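Local coordinates for glycerol dehydrogenase (Schizosaccharomyces pombe, PDB 1TA9), which catalyses the NAD(+)-dependent oxidation of glycerol to dihydroxyacetone at a zinc site and serves in the assimilation of glycerol, at residues T122-F126 with L138-P143; V152-M158 with I174-T178. Residue numbers count along the deposited sequence, not the author numbering.

Contact 1: residues T122-F126 with L138-P143; sequences TKLVF and LRKQCP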
loop_
_atom_site.group_PDB
_atom_site.type_symbol
_atom_site.label_atom_id
_atom_site.label_comp_id
_atom_site.label_asym_id
_atom_site.label_seq_id
_atom_site.Cartn_x
_atom_site.Cartn_y
_atom_site.Cartn_z
ATOM N N THR B 122 12.960 -43.112 -42.635
ATOM C CA THR B 122 14.379 -43.188 -42.946
ATOM C C THR B 122 15.127 -42.819 -41.672
ATOM O O THR B 122 15.099 -41.669 -41.236
ATOM C CB THR B 122 14.764 -42.197 -44.057
ATOM O OG1 THR B 122 13.999 -42.480 -45.235
ATOM C CG2 THR B 122 16.249 -42.310 -44.383
ATOM N N LYS B 123 15.785 -43.803 -41.072
ATOM C CA LYS B 123 16.527 -43.586 -39.840
ATOM C C LYS B 123 17.983 -43.239 -40.121
ATOM O O LYS B 123 18.749 -44.064 -40.623
ATOM C CB LYS B 123 16.438 -44.835 -38.961
ATOM C CG LYS B 123 15.006 -45.224 -38.606
ATOM C CD LYS B 123 14.946 -46.502 -37.779
ATOM C CE LYS B 123 15.464 -47.698 -38.561
ATOM N NZ LYS B 123 15.365 -48.957 -37.769
ATOM N N LEU B 124 18.359 -42.006 -39.800
ATOM C CA LEU B 124 19.722 -41.542 -40.010
ATOM C C LEU B 124 20.409 -41.270 -38.678
ATOM O O LEU B 124 19.774 -40.834 -37.716
ATOM C CB LEU B 124 19.727 -40.266 -40.853
ATOM C CG LEU B 124 19.067 -40.328 -42.231
ATOM C CD1 LEU B 124 19.194 -38.970 -42.901
ATOM C CD2 LEU B 124 19.725 -41.409 -43.083
ATOM N N VAL B 125 21.710 -41.530 -38.625
ATOM C CA VAL B 125 22.467 -41.301 -37.405
ATOM C C VAL B 125 23.349 -40.067 -37.546
ATOM O O VAL B 125 24.209 -40.002 -38.423
ATOM C CB VAL B 125 23.366 -42.508 -37.061
ATOM C CG1 VAL B 125 24.128 -42.233 -35.771
ATOM C CG2 VAL B 125 22.523 -43.760 -36.923
ATOM N N PHE B 126 23.124 -39.083 -36.683
ATOM C CA PHE B 126 23.917 -37.865 -36.713
ATOM C C PHE B 126 25.315 -38.236 -36.245
ATOM O O PHE B 126 25.478 -38.863 -35.197
ATOM C CB PHE B 126 23.318 -36.814 -35.777
ATOM C CG PHE B 126 24.046 -35.501 -35.794
ATOM C CD1 PHE B 126 24.421 -34.884 -34.605
ATOM C CD2 PHE B 126 24.356 -34.877 -37.000
ATOM C CE1 PHE B 126 25.097 -33.664 -34.615
ATOM C CE2 PHE B 126 25.031 -33.657 -37.021
ATOM C CZ PHE B 126 25.403 -33.050 -35.824
ATOM N N LEU B 138 24.357 -36.298 -45.108
ATOM C CA LEU B 138 23.080 -36.720 -44.549
ATOM C C LEU B 138 21.952 -36.457 -45.542
ATOM O O LEU B 138 21.114 -37.324 -45.785
ATOM C CB LEU B 138 22.802 -35.971 -43.243
ATOM C CG LEU B 138 23.677 -36.326 -42.040
ATOM C CD1 LEU B 138 23.361 -35.391 -40.882
ATOM C CD2 LEU B 138 23.437 -37.778 -41.643
ATOM N N ARG B 139 21.937 -35.258 -46.118
ATOM C CA ARG B 139 20.908 -34.886 -47.082
ATOM C C ARG B 139 20.838 -35.893 -48.228
ATOM O O ARG B 139 19.753 -36.232 -48.705
ATOM C CB ARG B 139 21.186 -33.490 -47.628
ATOM N N LYS B 140 21.999 -36.374 -48.659
ATOM C CA LYS B 140 22.072 -37.338 -49.749
ATOM C C LYS B 140 21.485 -38.691 -49.354
ATOM O O LYS B 140 21.244 -39.541 -50.210
ATOM C CB LYS B 140 23.519 -37.505 -50.200
ATOM N N GLN B 141 21.257 -38.884 -48.057
ATOM C CA GLN B 141 20.696 -40.134 -47.554
ATOM C C GLN B 141 19.184 -40.026 -47.361
ATOM O O GLN B 141 18.535 -40.969 -46.905
ATOM C CB GLN B 141 21.361 -40.511 -46.225
ATOM C CG GLN B 141 22.828 -40.894 -46.353
ATOM C CD GLN B 141 23.484 -41.167 -45.010
ATOM O OE1 GLN B 141 23.050 -42.042 -44.258
ATOM N NE2 GLN B 141 24.538 -40.419 -44.704
ATOM N N CYS B 142 18.629 -38.872 -47.711
ATOM C CA CYS B 142 17.197 -38.642 -47.576
ATOM C C CYS B 142 16.475 -38.924 -48.890
ATOM O O CYS B 142 16.784 -38.318 -49.916
ATOM C CB CYS B 142 16.935 -37.193 -47.147
ATOM S SG CYS B 142 17.689 -36.712 -45.568
ATOM N N PRO B 143 15.510 -39.857 -48.880
ATOM C CA PRO B 143 14.750 -40.203 -50.087
ATOM C C PRO B 143 14.074 -38.980 -50.709
ATOM O O PRO B 143 13.662 -38.061 -50.001
ATOM C CB PRO B 143 13.740 -41.223 -49.569
ATOM C CG PRO B 143 14.510 -41.921 -48.494
ATOM C CD PRO B 143 15.171 -40.767 -47.772
HETATM O O HOH W 1 22.835 -42.801 -40.945
#

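Contact 2: residues V152-M158 with I174-T178; sequences VGGGKTM and ICPTT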
loop_
_atom_site.group_PDB
_atom_site.type_symbol
_atom_site.label_atom_id
_atom_site.label_comp_id
_atom_site.label_asym_id
_atom_site.label_seq_id
_atom_site.Cartn_x
_atom_site.Cartn_y
_atom_site.Cartn_z
ATOM N N VAL B 152 15.899 -35.189 -33.596
ATOM C CA VAL B 152 15.692 -35.557 -32.200
ATOM C C VAL B 152 16.996 -35.494 -31.406
ATOM O O VAL B 152 17.940 -36.222 -31.705
ATOM C CB VAL B 152 15.122 -36.994 -32.088
ATOM C CG1 VAL B 152 14.691 -37.275 -30.651
ATOM C CG2 VAL B 152 13.956 -37.175 -33.045
ATOM N N GLY B 153 17.048 -34.627 -30.396
ATOM C CA GLY B 153 18.252 -34.520 -29.590
ATOM C C GLY B 153 18.641 -33.115 -29.166
ATOM O O GLY B 153 17.785 -32.287 -28.857
ATOM N N GLY B 154 19.944 -32.850 -29.153
ATOM C CA GLY B 154 20.435 -31.543 -28.749
ATOM C C GLY B 154 20.595 -30.534 -29.873
ATOM O O GLY B 154 20.229 -30.794 -31.020
ATOM N N GLY B 155 21.159 -29.378 -29.530
ATOM C CA GLY B 155 21.369 -28.302 -30.485
ATOM C C GLY B 155 21.968 -28.670 -31.828
ATOM O O GLY B 155 21.454 -28.256 -32.868
ATOM N N LYS B 156 23.057 -29.432 -31.819
ATOM C CA LYS B 156 23.699 -29.836 -33.063
ATOM C C LYS B 156 22.746 -30.632 -33.944
ATOM O O LYS B 156 22.666 -30.402 -35.150
ATOM C CB LYS B 156 24.953 -30.670 -32.778
ATOM C CG LYS B 156 26.135 -29.867 -32.242
ATOM C CD LYS B 156 27.375 -30.745 -32.123
ATOM C CE LYS B 156 28.573 -29.953 -31.631
ATOM N NZ LYS B 156 29.799 -30.802 -31.564
ATOM N N THR B 157 22.022 -31.568 -33.343
ATOM C CA THR B 157 21.082 -32.375 -34.108
ATOM C C THR B 157 19.920 -31.516 -34.599
ATOM O O THR B 157 19.478 -31.646 -35.743
ATOM C CB THR B 157 20.521 -33.535 -33.261
ATOM O OG1 THR B 157 21.602 -34.361 -32.817
ATOM C CG2 THR B 157 19.554 -34.379 -34.079
ATOM N N MET B 158 19.432 -30.634 -33.730
ATOM C CA MET B 158 18.318 -29.763 -34.084
ATOM C C MET B 158 18.690 -28.808 -35.215
ATOM O O MET B 158 17.892 -28.570 -36.121
ATOM C CB MET B 158 17.844 -28.975 -32.855
ATOM C CG MET B 158 17.189 -29.845 -31.782
ATOM S SD MET B 158 16.353 -28.913 -30.461
ATOM C CE MET B 158 17.598 -28.976 -29.157
ATOM N N ILE B 174 11.224 -30.484 -34.731
ATOM C CA ILE B 174 12.334 -30.457 -33.782
ATOM C C ILE B 174 11.918 -31.048 -32.437
ATOM O O ILE B 174 10.952 -30.591 -31.823
ATOM C CB ILE B 174 12.811 -29.004 -33.580
ATOM C CG1 ILE B 174 13.096 -28.355 -34.941
ATOM C CG2 ILE B 174 14.055 -28.973 -32.709
ATOM C CD1 ILE B 174 14.243 -28.988 -35.728
ATOM N N CYS B 175 12.656 -32.059 -31.981
ATOM C CA CYS B 175 12.341 -32.729 -30.726
ATOM C C CYS B 175 13.493 -32.674 -29.735
ATOM O O CYS B 175 14.340 -33.568 -29.703
ATOM C CB CYS B 175 11.982 -34.190 -30.995
ATOM S SG CYS B 175 10.860 -34.422 -32.378
ATOM N N PRO B 176 13.543 -31.621 -28.909
ATOM C CA PRO B 176 14.623 -31.510 -27.929
ATOM C C PRO B 176 14.529 -32.630 -26.894
ATOM O O PRO B 176 13.433 -32.982 -26.453
ATOM C CB PRO B 176 14.400 -30.123 -27.327
ATOM C CG PRO B 176 12.923 -29.940 -27.434
ATOM C CD PRO B 176 12.615 -30.480 -28.812
ATOM N N THR B 177 15.675 -33.186 -26.510
ATOM C CA THR B 177 15.703 -34.266 -25.532
ATOM C C THR B 177 16.145 -33.784 -24.148
ATOM O O THR B 177 16.247 -34.566 -23.198
ATOM C CB THR B 177 16.608 -35.416 -26.010
ATOM O OG1 THR B 177 17.898 -34.903 -26.359
ATOM C CG2 THR B 177 15.986 -36.090 -27.228
ATOM N N THR B 178 16.404 -32.485 -24.054
ATOM C CA THR B 178 16.771 -31.836 -22.801
ATOM C C THR B 178 16.207 -30.430 -22.940
ATOM O O THR B 178 15.914 -29.985 -24.047
ATOM C CB THR B 178 18.296 -31.726 -22.599
ATOM O OG1 THR B 178 18.870 -31.005 -23.692
ATOM C CG2 THR B 178 18.931 -33.109 -22.502
HETATM O O HOH W 2 17.818 -30.878 -26.615
#

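Contact 1: residues T122-F126 with L138-P143
Leu-138, near the C-terminal end of helix 132-139, opens the contact by reaching over the end of strand 120-125. Its CD1 meets the edge of the Phe-126 ring, 4.0 Å from CD2 of Phe-126, and its CD2 lies 4.0 Å from the carbonyl O of Val-125. The Leu-138 backbone takes part as well: its O is 3.8 Å from CD1 of Leu-124 and accepts a hydrogen bond from Gln-141 N (2.8 Å) as the chain leaves the helix. A type I turn from Arg-139 to Cys-142, closed by Cys-142 N to Arg-139 O at 3.0 Å, follows, and the segment runs back antiparallel to the strand, Leu-138 nearest Leu-124 and Cys-142 nearest Thr-122 by CA. At Gln-141 the amide OE1 sits 3.6 Å from Leu-124 CD2; a water accepting from Val-125 N (2.9 Å) is only weakly bound to this OE1 (3.4 Å). Cys-142 places SG 3.8 Å from Leu-124 CD1, so Leu-124 touches all three residues and has the most surface covered, 83 of 310 Å² summed over both sides; it also rests on Val-95 and Leu-97 of the neighbouring strand. Pro-143 finishes the run with CD 3.3 Å from Thr-122 OG1. The contact joins an outermost strand, within this chain, of the parallel sheet of the probable NAD(+)-binding domain to the helix that follows, covering the face on which Thr-122 and Leu-124 lie; Lys-123 and Val-125 meet helix 100-115. The segments share no direct hydrogen bond and are held by van der Waals contact, much of it carbon against oxygen, plus a water link weak at Gln-141 OE1.

Contact 2: residues V152-M158 with I174-T178
Gly-153 carries both direct hydrogen bonds: its N donates to Cys-175 O (3.0 Å, 158° at the hydrogen), and its O accepts from Thr-177 N (3.3 Å, 148°). One residue bonded to two that flank Pro-176 is the signature of parallel pairing. A water donates to Gly-153 O (2.6 Å), lies 3.1 Å from Thr-178 OG1, and accepts weakly from Thr-177 N (3.2 Å). CA-H...O contacts, Val-152 CA to Cys-175 O (3.5 Å) and Pro-176 CA to Gly-153 O (3.4 Å), follow the same register. The segments belong to the beta-alpha-beta unit of strand 148-153, helix 155-167 and strand 172-176 in a Rossmann-like domain, and the helix start, Gly-155 to Asp-159, probably binds NAD(+), as do Thr-177 and Thr-178. Gly-153, at phi/psi 141/-142°, would jam any CB against the preceding carbonyl, while Gly-154 is at the N-cap position, its O accepting the first helical hydrogen bond, from Met-158 N (2.8 Å). On one face Val-152 CG1 packs on Cys-175 CB (4.1 Å) and Thr-177 CG2 (3.8 Å), under helix 100-115. Across the sheet, Met-158 leans from the helix, SD 3.2 Å from Ile-174 CG2 and CE 3.9 Å from Pro-176 CB.

How the contacts relate
Both contacts serve one parallel sheet, contact 1 at strand 120-125, an outermost strand within this chain, and contact 2 at the inner pair 148-153 and 172-176, with strand 93-98 in between; the distance between their centres is about 16 Å. Phe-126 joins them directly: its CD1 is 3.4 Å from Thr-157 OG1 and its CE1 3.5 Å from Lys-156 CB, both packing contacts with the probable NAD(+)-binding helix start. Phe-126 also lies about 4 Å, side chain to side chain, from Asp-99, another probable cofactor residue. In contact 2, the side chain of Met-158 is about 11 Å from the zinc ion and about 11 Å from a bound glycerol.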